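Restriction endonuclease EcoP15I, modification subunit (PDB 4ZCF) methylates the second adenine of the 5'-CAGCAG-3' DNA recognition site using S-adenosyl-L-methionine, and together with its Res partner supports DNA restriction. Local coordinates at residues Q511-F516 and Y542-T547; Q94-K99 and L556-I561; H108-Y113 and L182-E187; D123-Y126 and G132-Y135. All coordinates share one frame; numbering follows the deposited sequence.

Contact 1 of 4, residues Q511-F516 and Y542-T547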
loop_
_atom_site.group_PDB
_atom_site.type_symbol
_atom_site.label_atom_id
_atom_site.label_comp_id
_atom_site.label_asym_id
_atom_site.label_seq_id
_atom_site.Cartn_x
_atom_site.Cartn_y
_atom_site.Cartn_z
ATOM N N GLN A 511 13.244 -13.711 -23.746
ATOM C CA GLN A 511 14.444 -12.893 -23.559
ATOM C C GLN A 511 14.364 -11.545 -24.268
ATOM O O GLN A 511 13.684 -11.415 -25.286
ATOM C CB GLN A 511 15.700 -13.655 -24.014
ATOM C CG GLN A 511 15.638 -14.178 -25.454
ATOM C CD GLN A 511 16.696 -15.211 -25.666
ATOM O OE1 GLN A 511 17.890 -14.905 -25.773
ATOM N NE2 GLN A 511 16.287 -16.469 -25.657
ATOM N N LEU A 512 15.072 -10.548 -23.731
ATOM C CA LEU A 512 15.136 -9.233 -24.360
ATOM C C LEU A 512 16.052 -9.303 -25.591
ATOM O O LEU A 512 17.110 -9.950 -25.542
ATOM C CB LEU A 512 15.654 -8.155 -23.390
ATOM C CG LEU A 512 14.761 -7.700 -22.262
ATOM C CD1 LEU A 512 15.494 -6.713 -21.410
ATOM C CD2 LEU A 512 13.443 -7.120 -22.772
ATOM N N MET A 513 15.651 -8.623 -26.685
ATOM C CA MET A 513 16.427 -8.589 -27.951
ATOM C C MET A 513 16.760 -7.164 -28.324
ATOM O O MET A 513 15.921 -6.286 -28.078
ATOM C CB MET A 513 15.631 -9.205 -29.128
ATOM C CG MET A 513 15.219 -10.633 -28.911
ATOM S SD MET A 513 16.586 -11.820 -28.885
ATOM C CE MET A 513 16.840 -12.065 -30.627
ATOM N N PRO A 514 17.929 -6.924 -28.993
ATOM C CA PRO A 514 18.249 -5.554 -29.462
ATOM C C PRO A 514 17.208 -5.089 -30.472
ATOM O O PRO A 514 16.713 -5.937 -31.215
ATOM C CB PRO A 514 19.635 -5.703 -30.104
ATOM C CG PRO A 514 19.821 -7.145 -30.356
ATOM C CD PRO A 514 19.017 -7.875 -29.329
ATOM N N ASP A 515 16.795 -3.798 -30.439
ATOM C CA ASP A 515 15.753 -3.293 -31.358
ATOM C C ASP A 515 16.296 -3.032 -32.771
ATOM O O ASP A 515 16.595 -1.884 -33.104
ATOM C CB ASP A 515 15.047 -2.045 -30.772
ATOM C CG ASP A 515 13.911 -1.438 -31.600
ATOM O OD1 ASP A 515 13.598 -1.981 -32.692
ATOM O OD2 ASP A 515 13.335 -0.430 -31.156
ATOM N N PHE A 516 16.374 -4.090 -33.609
ATOM C CA PHE A 516 16.900 -4.050 -34.988
ATOM C C PHE A 516 16.196 -3.054 -35.942
ATOM O O PHE A 516 16.814 -2.613 -36.908
ATOM C CB PHE A 516 16.958 -5.468 -35.610
ATOM C CG PHE A 516 15.599 -6.070 -35.864
ATOM C CD1 PHE A 516 14.887 -5.763 -37.019
ATOM C CD2 PHE A 516 15.011 -6.914 -34.934
ATOM C CE1 PHE A 516 13.603 -6.269 -37.227
ATOM C CE2 PHE A 516 13.727 -7.425 -35.145
ATOM C CZ PHE A 516 13.032 -7.096 -36.290
ATOM N N TYR A 542 11.748 -11.689 -37.896
ATOM C CA TYR A 542 10.316 -11.868 -38.188
ATOM C C TYR A 542 9.571 -12.415 -36.943
ATOM O O TYR A 542 8.453 -11.972 -36.640
ATOM C CB TYR A 542 10.193 -12.871 -39.353
ATOM C CG TYR A 542 8.785 -13.271 -39.744
ATOM C CD1 TYR A 542 8.034 -14.133 -38.944
ATOM C CD2 TYR A 542 8.247 -12.888 -40.970
ATOM C CE1 TYR A 542 6.737 -14.499 -39.294
ATOM C CE2 TYR A 542 6.962 -13.275 -41.347
ATOM C CZ TYR A 542 6.211 -14.085 -40.507
ATOM O OH TYR A 542 4.937 -14.465 -40.868
ATOM N N ASP A 543 10.171 -13.428 -36.271
ATOM C CA ASP A 543 9.625 -14.066 -35.076
ATOM C C ASP A 543 9.688 -13.143 -33.862
ATOM O O ASP A 543 8.742 -13.123 -33.082
ATOM C CB ASP A 543 10.316 -15.406 -34.810
ATOM C CG ASP A 543 9.893 -16.532 -35.744
ATOM O OD1 ASP A 543 8.734 -16.491 -36.249
ATOM O OD2 ASP A 543 10.695 -17.486 -35.928
ATOM N N THR A 544 10.779 -12.348 -33.726
ATOM C CA THR A 544 10.947 -11.328 -32.687
ATOM C C THR A 544 9.822 -10.267 -32.774
ATOM O O THR A 544 9.257 -9.909 -31.745
ATOM C CB THR A 544 12.361 -10.735 -32.713
ATOM O OG1 THR A 544 13.315 -11.803 -32.659
ATOM C CG2 THR A 544 12.614 -9.765 -31.546
ATOM N N LEU A 545 9.464 -9.825 -33.993
ATOM C CA LEU A 545 8.397 -8.848 -34.245
ATOM C C LEU A 545 7.037 -9.346 -33.840
ATOM O O LEU A 545 6.328 -8.636 -33.148
ATOM C CB LEU A 545 8.339 -8.445 -35.724
ATOM C CG LEU A 545 9.433 -7.558 -36.282
ATOM C CD1 LEU A 545 9.050 -7.118 -37.684
ATOM C CD2 LEU A 545 9.665 -6.325 -35.414
ATOM N N LEU A 546 6.655 -10.548 -34.294
ATOM C CA LEU A 546 5.365 -11.189 -34.006
ATOM C C LEU A 546 5.125 -11.288 -32.496
ATOM O O LEU A 546 4.045 -10.919 -32.030
ATOM C CB LEU A 546 5.350 -12.578 -34.662
ATOM C CG LEU A 546 4.103 -13.437 -34.524
ATOM C CD1 LEU A 546 2.854 -12.764 -35.125
ATOM C CD2 LEU A 546 4.338 -14.794 -35.146
ATOM N N THR A 547 6.145 -11.762 -31.748
ATOM C CA THR A 547 6.190 -11.952 -30.294
ATOM C C THR A 547 6.029 -10.602 -29.575
ATOM O O THR A 547 5.209 -10.497 -28.669
ATOM C CB THR A 547 7.508 -12.706 -29.919
ATOM O OG1 THR A 547 7.472 -14.012 -30.510
ATOM C CG2 THR A 547 7.732 -12.817 -28.400
#
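M513 and T544 meet where strand 508-514 passes helix 539-552, their side chains crossing obliquely. The methyl CG2 of T544 lies 3.8 Å from M513 CG, nearly as close to CB, so it is the root of the methionine that is touched. With chi1 -53° on the T544 hydroxyl, this methyl stands anti to the backbone N and faces the strand, while OG1 stays beside the backbone and is bonded to the carbonyl of E540 one turn earlier. M513 bends at both chi2 and chi3, which brings CE back to within 4.1 Å of T544 OG1.

F516 makes the second half of the contact. An inverse gamma turn centred on D515 redirects the chain ahead of it, and its side chain sets out toward the helix. The T544 CB lies at the ring edge, near its plane, 4.3 Å from F516 CE2. L545 meets the ring with its branched end, CD2 lying 3.6 Å from F516 CZ.

Strand 508-514 runs between strands 76-80 and 96-99 in the large sheet. A79 touches both M513 and T544, L77 touches F516, and L537 joins F516 and L545 just before the helix begins.

Contact 2 of 4, residues Q94-K99 and L556-I561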
loop_
_atom_site.group_PDB
_atom_site.type_symbol
_atom_site.label_atom_id
_atom_site.label_comp_id
_atom_site.label_asym_id
_atom_site.label_seq_id
_atom_site.Cartn_x
_atom_site.Cartn_y
_atom_site.Cartn_z
ATOM N N GLN A 94 1.872 -22.502 -18.612
ATOM C CA GLN A 94 1.354 -21.263 -18.060
ATOM C C GLN A 94 2.416 -20.468 -17.319
ATOM O O GLN A 94 2.160 -19.327 -16.960
ATOM C CB GLN A 94 0.122 -21.531 -17.182
ATOM C CG GLN A 94 -1.169 -21.579 -18.009
ATOM C CD GLN A 94 -2.391 -21.048 -17.284
ATOM O OE1 GLN A 94 -2.963 -20.017 -17.668
ATOM N NE2 GLN A 94 -2.841 -21.757 -16.245
ATOM N N HIS A 95 3.627 -21.039 -17.171
ATOM C CA HIS A 95 4.749 -20.468 -16.439
ATOM C C HIS A 95 5.777 -19.772 -17.324
ATOM O O HIS A 95 6.134 -20.293 -18.382
ATOM C CB HIS A 95 5.412 -21.546 -15.572
ATOM C CG HIS A 95 4.454 -22.273 -14.683
ATOM N ND1 HIS A 95 3.919 -21.680 -13.560
ATOM C CD2 HIS A 95 3.911 -23.504 -14.820
ATOM C CE1 HIS A 95 3.115 -22.582 -13.023
ATOM N NE2 HIS A 95 3.077 -23.689 -13.749
ATOM N N LEU A 96 6.292 -18.603 -16.872
ATOM C CA LEU A 96 7.275 -17.832 -17.647
ATOM C C LEU A 96 8.546 -17.532 -16.904
ATOM O O LEU A 96 8.508 -17.168 -15.752
ATOM C CB LEU A 96 6.684 -16.481 -18.169
ATOM C CG LEU A 96 5.283 -16.482 -18.782
ATOM C CD1 LEU A 96 4.717 -15.087 -18.835
ATOM C CD2 LEU A 96 5.264 -17.160 -20.140
ATOM N N LEU A 97 9.669 -17.608 -17.603
ATOM C CA LEU A 97 10.983 -17.181 -17.138
ATOM C C LEU A 97 11.510 -16.218 -18.233
ATOM O O LEU A 97 11.516 -16.570 -19.422
ATOM C CB LEU A 97 11.943 -18.359 -16.831
ATOM C CG LEU A 97 13.434 -18.013 -16.724
ATOM C CD1 LEU A 97 13.758 -17.198 -15.461
ATOM C CD2 LEU A 97 14.286 -19.254 -16.817
ATOM N N ILE A 98 11.841 -14.971 -17.834
ATOM C CA ILE A 98 12.304 -13.914 -18.740
ATOM C C ILE A 98 13.717 -13.472 -18.433
ATOM O O ILE A 98 14.058 -13.223 -17.271
ATOM C CB ILE A 98 11.323 -12.729 -18.874
ATOM C CG1 ILE A 98 9.887 -13.223 -19.003
ATOM C CG2 ILE A 98 11.687 -11.866 -20.081
ATOM C CD1 ILE A 98 8.938 -12.431 -18.237
ATOM N N LYS A 99 14.541 -13.389 -19.495
ATOM C CA LYS A 99 15.936 -12.975 -19.417
ATOM C C LYS A 99 16.053 -11.512 -19.827
ATOM O O LYS A 99 15.546 -11.112 -20.866
ATOM C CB LYS A 99 16.817 -13.859 -20.324
ATOM C CG LYS A 99 18.320 -13.672 -20.103
ATOM C CD LYS A 99 19.100 -13.865 -21.393
ATOM C CE LYS A 99 19.391 -15.299 -21.754
ATOM N NZ LYS A 99 20.488 -15.393 -22.754
ATOM N N LEU A 556 -1.427 -11.778 -23.358
ATOM C CA LEU A 556 -0.561 -12.435 -22.362
ATOM C C LEU A 556 0.383 -13.408 -23.055
ATOM O O LEU A 556 -0.043 -14.073 -24.006
ATOM C CB LEU A 556 -1.385 -13.238 -21.326
ATOM C CG LEU A 556 -2.604 -12.595 -20.671
ATOM C CD1 LEU A 556 -3.563 -13.671 -20.162
ATOM C CD2 LEU A 556 -2.209 -11.659 -19.546
ATOM N N LEU A 557 1.636 -13.550 -22.550
ATOM C CA LEU A 557 2.617 -14.490 -23.130
ATOM C C LEU A 557 2.169 -15.955 -23.141
ATOM O O LEU A 557 2.794 -16.776 -23.802
ATOM C CB LEU A 557 4.028 -14.328 -22.526
ATOM C CG LEU A 557 4.672 -12.945 -22.672
ATOM C CD1 LEU A 557 5.966 -12.845 -21.877
ATOM C CD2 LEU A 557 4.936 -12.607 -24.132
ATOM N N THR A 558 1.067 -16.265 -22.464
ATOM C CA THR A 558 0.497 -17.618 -22.393
ATOM C C THR A 558 -0.550 -17.874 -23.486
ATOM O O THR A 558 -0.795 -19.036 -23.817
ATOM C CB THR A 558 0.003 -17.947 -20.967
ATOM O OG1 THR A 558 -0.976 -16.980 -20.546
ATOM C CG2 THR A 558 1.144 -18.047 -19.968
ATOM N N THR A 559 -1.156 -16.790 -24.038
ATOM C CA THR A 559 -2.134 -16.820 -25.135
ATOM C C THR A 559 -1.436 -17.446 -26.371
ATOM O O THR A 559 -0.282 -17.099 -26.665
ATOM C CB THR A 559 -2.672 -15.394 -25.413
ATOM O OG1 THR A 559 -3.158 -14.804 -24.202
ATOM C CG2 THR A 559 -3.778 -15.364 -26.456
ATOM N N PRO A 560 -2.068 -18.403 -27.083
ATOM C CA PRO A 560 -1.377 -19.006 -28.223
ATOM C C PRO A 560 -1.495 -18.194 -29.515
ATOM O O PRO A 560 -2.472 -17.473 -29.740
ATOM C CB PRO A 560 -2.017 -20.401 -28.332
ATOM C CG PRO A 560 -3.175 -20.420 -27.333
ATOM C CD PRO A 560 -3.404 -19.010 -26.905
ATOM N N ILE A 561 -0.451 -18.294 -30.347
ATOM C CA ILE A 561 -0.384 -17.658 -31.658
ATOM C C ILE A 561 -0.581 -18.791 -32.692
ATOM O O ILE A 561 0.318 -19.618 -32.881
ATOM C CB ILE A 561 0.949 -16.874 -31.869
ATOM C CG1 ILE A 561 1.217 -15.866 -30.716
ATOM C CG2 ILE A 561 0.955 -16.200 -33.245
ATOM C CD1 ILE A 561 2.647 -15.360 -30.595
#
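The two backbones come closest at Q94 and T558, whose CA atoms are 5.7 Å apart, with T558 and L557 forming the corner of a type I beta turn from L556 to T559. The turn is closed by the backbone bond from T559 N to L556 O, 2.9 Å long, and a weak bond from T559 OG1 reaches the same carbonyl.

T558 presents its methyl rather than its hydroxyl: CG2 stands beside the backbone N, anti to the carbonyl carbon, and rests 3.4 Å from Q94 O. Two residues after Q94, the side chain of L96 points at the turn and lies across the base of L557. Both branches of L96 straddle the root of L557, with L96 CD1 3.8 Å and L96 CD2 3.9 Å from L557 CB. L96 CD1 also meets L557 CD1, at 4.0 Å, while L96 CD2 reaches toward T558 CG2, 4.2 Å away. No hydrogen bond links the two segments, so the contact is apolar apart from the Q94 carbonyl.

Strand 96-99 lies between strands 461-468 and 508-514 in the large sheet. I465 and Y510 flank L96 from those two strands, Y510 also touches L557, and K508 binds the L557 carbonyl through its NZ. The turn itself belongs to the loop joining helix 539-552 to strand 562-566, where the C-terminal domain leans on the methylase sheet.

Contact 3 of 4, residues H108-Y113 and L182-E187; sequences HMVNAY and LYIARE
Just before V110, whose side chain meets I184 and E187, the carbonyl oxygen M109 O is gripped by two amides of its own helix, Y113 N at 2.6 Å and A112 N at 3.0 Å. This double acceptance marks the last turn of helix 102-113, which is kinked at N111 and A112. M109 also lies against the Y113 ring, its terminal methyl CE 3.7 Å above one face, offset toward the rim.

Across the contact the two branches of V110 do different work. CG2 meets the CG2 methyl of I184 at 3.8 Å, the side chains crossing at about a right angle. CG1 stands anti to the backbone N (chi1 175°) and reaches the carboxylate, 3.8 Å from E187 OE1. E187 has an extended chain beyond CG, which brings OE1 beside the valine, one helical turn beyond I184. Next to it, L188 packs on M109, V110 and Y113. R145 of the Res subunit touches V110 and makes a long, weak ion pair with E187 OE1, so this junction lies at the Res-Mod interface.

Helix 171-188 belongs to the crossover that joins the neighbouring parallel strands 117-122 and 193-199, while helix 102-113 connects strand 96-99 to strand 117-122. Two connecting helices packed side by side against a mostly parallel sheet are characteristic of the Rossmann-like methyltransferase fold.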
loop_
_atom_site.group_PDB
_atom_site.type_symbol
_atom_site.label_atom_id
_atom_site.label_comp_id
_atom_site.label_asym_id
_atom_site.label_seq_id
_atom_site.Cartn_x
_atom_site.Cartn_y
_atom_site.Cartn_z
ATOM N N HIS A 108 7.719 -3.905 -20.620
ATOM C CA HIS A 108 7.078 -4.641 -21.731
ATOM C C HIS A 108 5.760 -5.336 -21.276
ATOM O O HIS A 108 4.899 -5.670 -22.115
ATOM C CB HIS A 108 8.029 -5.706 -22.322
ATOM C CG HIS A 108 9.121 -5.178 -23.209
ATOM N ND1 HIS A 108 8.895 -4.891 -24.529
ATOM C CD2 HIS A 108 10.431 -4.974 -22.940
ATOM C CE1 HIS A 108 10.049 -4.468 -25.007
ATOM N NE2 HIS A 108 10.998 -4.490 -24.083
ATOM N N MET A 109 5.619 -5.591 -19.954
ATOM C CA MET A 109 4.452 -6.317 -19.416
ATOM C C MET A 109 3.213 -5.459 -19.221
ATOM O O MET A 109 2.106 -5.985 -19.226
ATOM C CB MET A 109 4.807 -7.038 -18.114
ATOM C CG MET A 109 5.953 -8.024 -18.270
ATOM S SD MET A 109 6.439 -8.877 -16.748
ATOM C CE MET A 109 4.869 -9.694 -16.300
ATOM N N VAL A 110 3.405 -4.145 -19.064
ATOM C CA VAL A 110 2.377 -3.137 -18.794
ATOM C C VAL A 110 1.124 -3.222 -19.660
ATOM O O VAL A 110 0.016 -3.249 -19.115
ATOM C CB VAL A 110 2.983 -1.720 -18.677
ATOM C CG1 VAL A 110 1.899 -0.663 -18.524
ATOM C CG2 VAL A 110 3.964 -1.647 -17.506
ATOM N N ASN A 111 1.285 -3.317 -20.996
ATOM C CA ASN A 111 0.125 -3.413 -21.892
ATOM C C ASN A 111 -0.665 -4.672 -21.722
ATOM O O ASN A 111 -1.868 -4.649 -21.972
ATOM C CB ASN A 111 0.521 -3.257 -23.353
ATOM C CG ASN A 111 1.144 -1.930 -23.697
ATOM O OD1 ASN A 111 1.334 -1.043 -22.853
ATOM N ND2 ASN A 111 1.488 -1.779 -24.966
ATOM N N ALA A 112 -0.014 -5.779 -21.308
ATOM C CA ALA A 112 -0.704 -7.068 -21.170
ATOM C C ALA A 112 -1.026 -7.487 -19.733
ATOM O O ALA A 112 -2.064 -8.109 -19.513
ATOM C CB ALA A 112 0.079 -8.170 -21.897
ATOM N N TYR A 113 -0.139 -7.135 -18.772
ATOM C CA TYR A 113 -0.158 -7.525 -17.359
ATOM C C TYR A 113 -0.605 -6.511 -16.339
ATOM O O TYR A 113 -0.673 -6.844 -15.155
ATOM C CB TYR A 113 1.169 -8.194 -16.954
ATOM C CG TYR A 113 1.381 -9.488 -17.708
ATOM C CD1 TYR A 113 0.854 -10.683 -17.237
ATOM C CD2 TYR A 113 2.000 -9.496 -18.961
ATOM C CE1 TYR A 113 1.004 -11.869 -17.953
ATOM C CE2 TYR A 113 2.116 -10.663 -19.701
ATOM C CZ TYR A 113 1.635 -11.850 -19.188
ATOM O OH TYR A 113 1.804 -13.016 -19.893
ATOM N N LEU A 182 9.788 -0.804 -8.367
ATOM C CA LEU A 182 8.598 -0.808 -7.510
ATOM C C LEU A 182 7.497 0.027 -8.127
ATOM O O LEU A 182 6.323 -0.331 -8.007
ATOM C CB LEU A 182 8.953 -0.229 -6.137
ATOM C CG LEU A 182 9.899 -1.047 -5.225
ATOM C CD1 LEU A 182 9.979 -0.404 -3.883
ATOM C CD2 LEU A 182 9.436 -2.525 -5.066
ATOM N N TYR A 183 7.871 1.145 -8.805
ATOM C CA TYR A 183 6.934 2.019 -9.487
ATOM C C TYR A 183 6.209 1.284 -10.606
ATOM O O TYR A 183 4.980 1.311 -10.635
ATOM C CB TYR A 183 7.634 3.307 -9.982
ATOM C CG TYR A 183 6.676 4.317 -10.582
ATOM C CD1 TYR A 183 6.020 5.251 -9.781
ATOM C CD2 TYR A 183 6.365 4.291 -11.941
ATOM C CE1 TYR A 183 5.108 6.163 -10.325
ATOM C CE2 TYR A 183 5.442 5.180 -12.490
ATOM C CZ TYR A 183 4.842 6.138 -11.685
ATOM O OH TYR A 183 3.946 7.022 -12.235
ATOM N N ILE A 184 6.949 0.623 -11.514
ATOM C CA ILE A 184 6.362 -0.156 -12.629
ATOM C C ILE A 184 5.612 -1.370 -12.138
ATOM O O ILE A 184 4.555 -1.657 -12.672
ATOM C CB ILE A 184 7.381 -0.527 -13.773
ATOM C CG1 ILE A 184 8.107 0.734 -14.359
ATOM C CG2 ILE A 184 6.711 -1.372 -14.890
ATOM C CD1 ILE A 184 7.190 1.768 -15.138
ATOM N N ALA A 185 6.171 -2.102 -11.147
ATOM C CA ALA A 185 5.544 -3.291 -10.571
ATOM C C ALA A 185 4.162 -2.972 -10.049
ATOM O O ALA A 185 3.256 -3.761 -10.313
ATOM C CB ALA A 185 6.405 -3.881 -9.463
ATOM N N ARG A 186 3.967 -1.791 -9.377
ATOM C CA ARG A 186 2.647 -1.387 -8.833
ATOM C C ARG A 186 1.528 -1.435 -9.895
ATOM O O ARG A 186 0.406 -1.857 -9.603
ATOM C CB ARG A 186 2.722 0.007 -8.173
ATOM C CG ARG A 186 1.453 0.433 -7.422
ATOM C CD ARG A 186 1.500 1.913 -7.129
ATOM N NE ARG A 186 0.360 2.385 -6.349
ATOM C CZ ARG A 186 -0.774 2.834 -6.878
ATOM N NH1 ARG A 186 -0.947 2.833 -8.195
ATOM N NH2 ARG A 186 -1.756 3.263 -6.094
ATOM N N GLU A 187 1.868 -1.039 -11.127
ATOM C CA GLU A 187 1.010 -1.005 -12.291
ATOM C C GLU A 187 0.487 -2.385 -12.672
ATOM O O GLU A 187 -0.649 -2.491 -13.135
ATOM C CB GLU A 187 1.770 -0.394 -13.471
ATOM C CG GLU A 187 2.459 0.946 -13.173
ATOM C CD GLU A 187 2.888 1.790 -14.360
ATOM O OE1 GLU A 187 2.401 1.533 -15.485
ATOM O OE2 GLU A 187 3.674 2.745 -14.157
#

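Contact 4 of 4, residues D123-Y126 and G132-Y135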
loop_
_atom_site.group_PDB
_atom_site.type_symbol
_atom_site.label_atom_id
_atom_site.label_comp_id
_atom_site.label_asym_id
_atom_site.label_seq_id
_atom_site.Cartn_x
_atom_site.Cartn_y
_atom_site.Cartn_z
ATOM N N ASP A 123 13.158 -10.671 -3.573
ATOM C CA ASP A 123 14.291 -10.694 -2.654
ATOM C C ASP A 123 15.352 -9.781 -3.292
ATOM O O ASP A 123 16.183 -10.232 -4.079
ATOM C CB ASP A 123 14.775 -12.120 -2.392
ATOM C CG ASP A 123 16.027 -12.278 -1.555
ATOM O OD1 ASP A 123 16.275 -11.418 -0.685
ATOM O OD2 ASP A 123 16.712 -13.320 -1.706
ATOM N N PRO A 124 15.264 -8.458 -3.059
ATOM C CA PRO A 124 16.217 -7.552 -3.700
ATOM C C PRO A 124 17.573 -7.609 -3.009
ATOM O O PRO A 124 17.676 -8.215 -1.945
ATOM C CB PRO A 124 15.546 -6.187 -3.538
ATOM C CG PRO A 124 14.824 -6.286 -2.251
ATOM C CD PRO A 124 14.322 -7.717 -2.195
ATOM N N PRO A 125 18.636 -7.022 -3.577
ATOM C CA PRO A 125 19.895 -6.988 -2.818
ATOM C C PRO A 125 19.679 -6.101 -1.584
ATOM O O PRO A 125 18.994 -5.059 -1.637
ATOM C CB PRO A 125 20.913 -6.400 -3.804
ATOM C CG PRO A 125 20.110 -5.660 -4.829
ATOM C CD PRO A 125 18.719 -6.255 -4.846
ATOM N N TYR A 126 20.166 -6.583 -0.442
ATOM C CA TYR A 126 20.088 -5.903 0.837
ATOM C C TYR A 126 21.267 -4.916 0.764
ATOM O O TYR A 126 22.034 -4.970 -0.204
ATOM C CB TYR A 126 20.329 -6.947 1.938
ATOM C CG TYR A 126 19.265 -8.016 2.131
ATOM C CD1 TYR A 126 18.175 -8.115 1.267
ATOM C CD2 TYR A 126 19.346 -8.928 3.184
ATOM C CE1 TYR A 126 17.223 -9.122 1.414
ATOM C CE2 TYR A 126 18.368 -9.908 3.373
ATOM C CZ TYR A 126 17.304 -9.996 2.490
ATOM O OH TYR A 126 16.358 -10.982 2.644
ATOM N N GLY A 132 28.410 -6.890 -2.253
ATOM C CA GLY A 132 28.907 -6.326 -3.498
ATOM C C GLY A 132 27.933 -5.445 -4.258
ATOM O O GLY A 132 28.134 -5.225 -5.465
ATOM N N PHE A 133 26.858 -4.931 -3.571
ATOM C CA PHE A 133 25.904 -4.015 -4.192
ATOM C C PHE A 133 26.626 -2.712 -4.516
ATOM O O PHE A 133 27.269 -2.107 -3.653
ATOM C CB PHE A 133 24.652 -3.718 -3.317
ATOM C CG PHE A 133 23.807 -2.572 -3.861
ATOM C CD1 PHE A 133 22.917 -2.778 -4.913
ATOM C CD2 PHE A 133 23.987 -1.266 -3.397
ATOM C CE1 PHE A 133 22.194 -1.704 -5.466
ATOM C CE2 PHE A 133 23.276 -0.198 -3.962
ATOM C CZ PHE A 133 22.395 -0.424 -5.001
ATOM N N VAL A 134 26.452 -2.275 -5.756
ATOM C CA VAL A 134 26.987 -1.045 -6.325
ATOM C C VAL A 134 25.945 -0.587 -7.331
ATOM O O VAL A 134 25.399 -1.429 -8.046
ATOM C CB VAL A 134 28.426 -1.213 -6.956
ATOM C CG1 VAL A 134 28.531 -2.426 -7.886
ATOM C CG2 VAL A 134 28.883 0.045 -7.682
ATOM N N TYR A 135 25.630 0.717 -7.365
ATOM C CA TYR A 135 24.720 1.203 -8.390
ATOM C C TYR A 135 25.523 1.346 -9.697
ATOM O O TYR A 135 26.633 1.911 -9.696
ATOM C CB TYR A 135 24.079 2.563 -8.048
ATOM C CG TYR A 135 23.027 2.924 -9.072
ATOM C CD1 TYR A 135 23.376 3.546 -10.272
ATOM C CD2 TYR A 135 21.710 2.506 -8.917
ATOM C CE1 TYR A 135 22.438 3.744 -11.284
ATOM C CE2 TYR A 135 20.759 2.723 -9.911
ATOM C CZ TYR A 135 21.124 3.352 -11.084
ATOM O OH TYR A 135 20.172 3.543 -12.044
#
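F133, which G132 leads into with a positive phi of 78°, is the residue of 132-135 that meets P125. Its backbone N is bonded to the side chain of D131, OD1. The side chain then turns to the other segment with CG anti to the backbone N (chi1 169°), so that F133 CD1 comes to 4.0 Å from P125 CG, which reaches the ring at a slant. F133 CB also lies 4.3 Å from Y126 O, the carbonyl of the residue after P125. W174 braces both partners: its ring meets F133 edge-to-face, and its NE1 is bonded to the carbonyl of P125.

Beyond V134 the backbone passes over the ring, Y135 N lying 4.1 Å above one face of F133, offset toward the rim. The Y135 side chain packs on A173 and F177 of helix 171-188, and F177 touches P125 as well.

Residues 123-126 read D-P-P-Y, the motif IV signature that lines the active site of N6-adenine methyltransferases, and they are predicted to bind S-adenosyl methionine. D123 forms a salt bridge with K418, and Y126 OH is bonded to E242. The contact thus packs the later part of the same loop against the DPPY motif.

In the fold
Contacts 1, 2 and 3 touch one another; contacts 1 and 2 join the large sheet to the C-terminal part, and contact 3 packs two helices beside them. Contacts 1 and 2 share adjacent strands, L512 N lying 3.0 Å from K99 O in a probable hydrogen bond. Contact 3 is tied to contact 2 by the Y113 hydroxyl, OH, 2.7 Å from L557 N, and to contact 1 by L512 CD2 packing 3.7 Å from H108 CD2. Contact 4 stands apart: its nearest atoms are about 7 Å from contact 3, though helix 171-188 reaches both. It includes the predicted S-adenosyl methionine-binding residues 123-126; separately, the Y126 side chain is about 10 Å from a bound manganese ion.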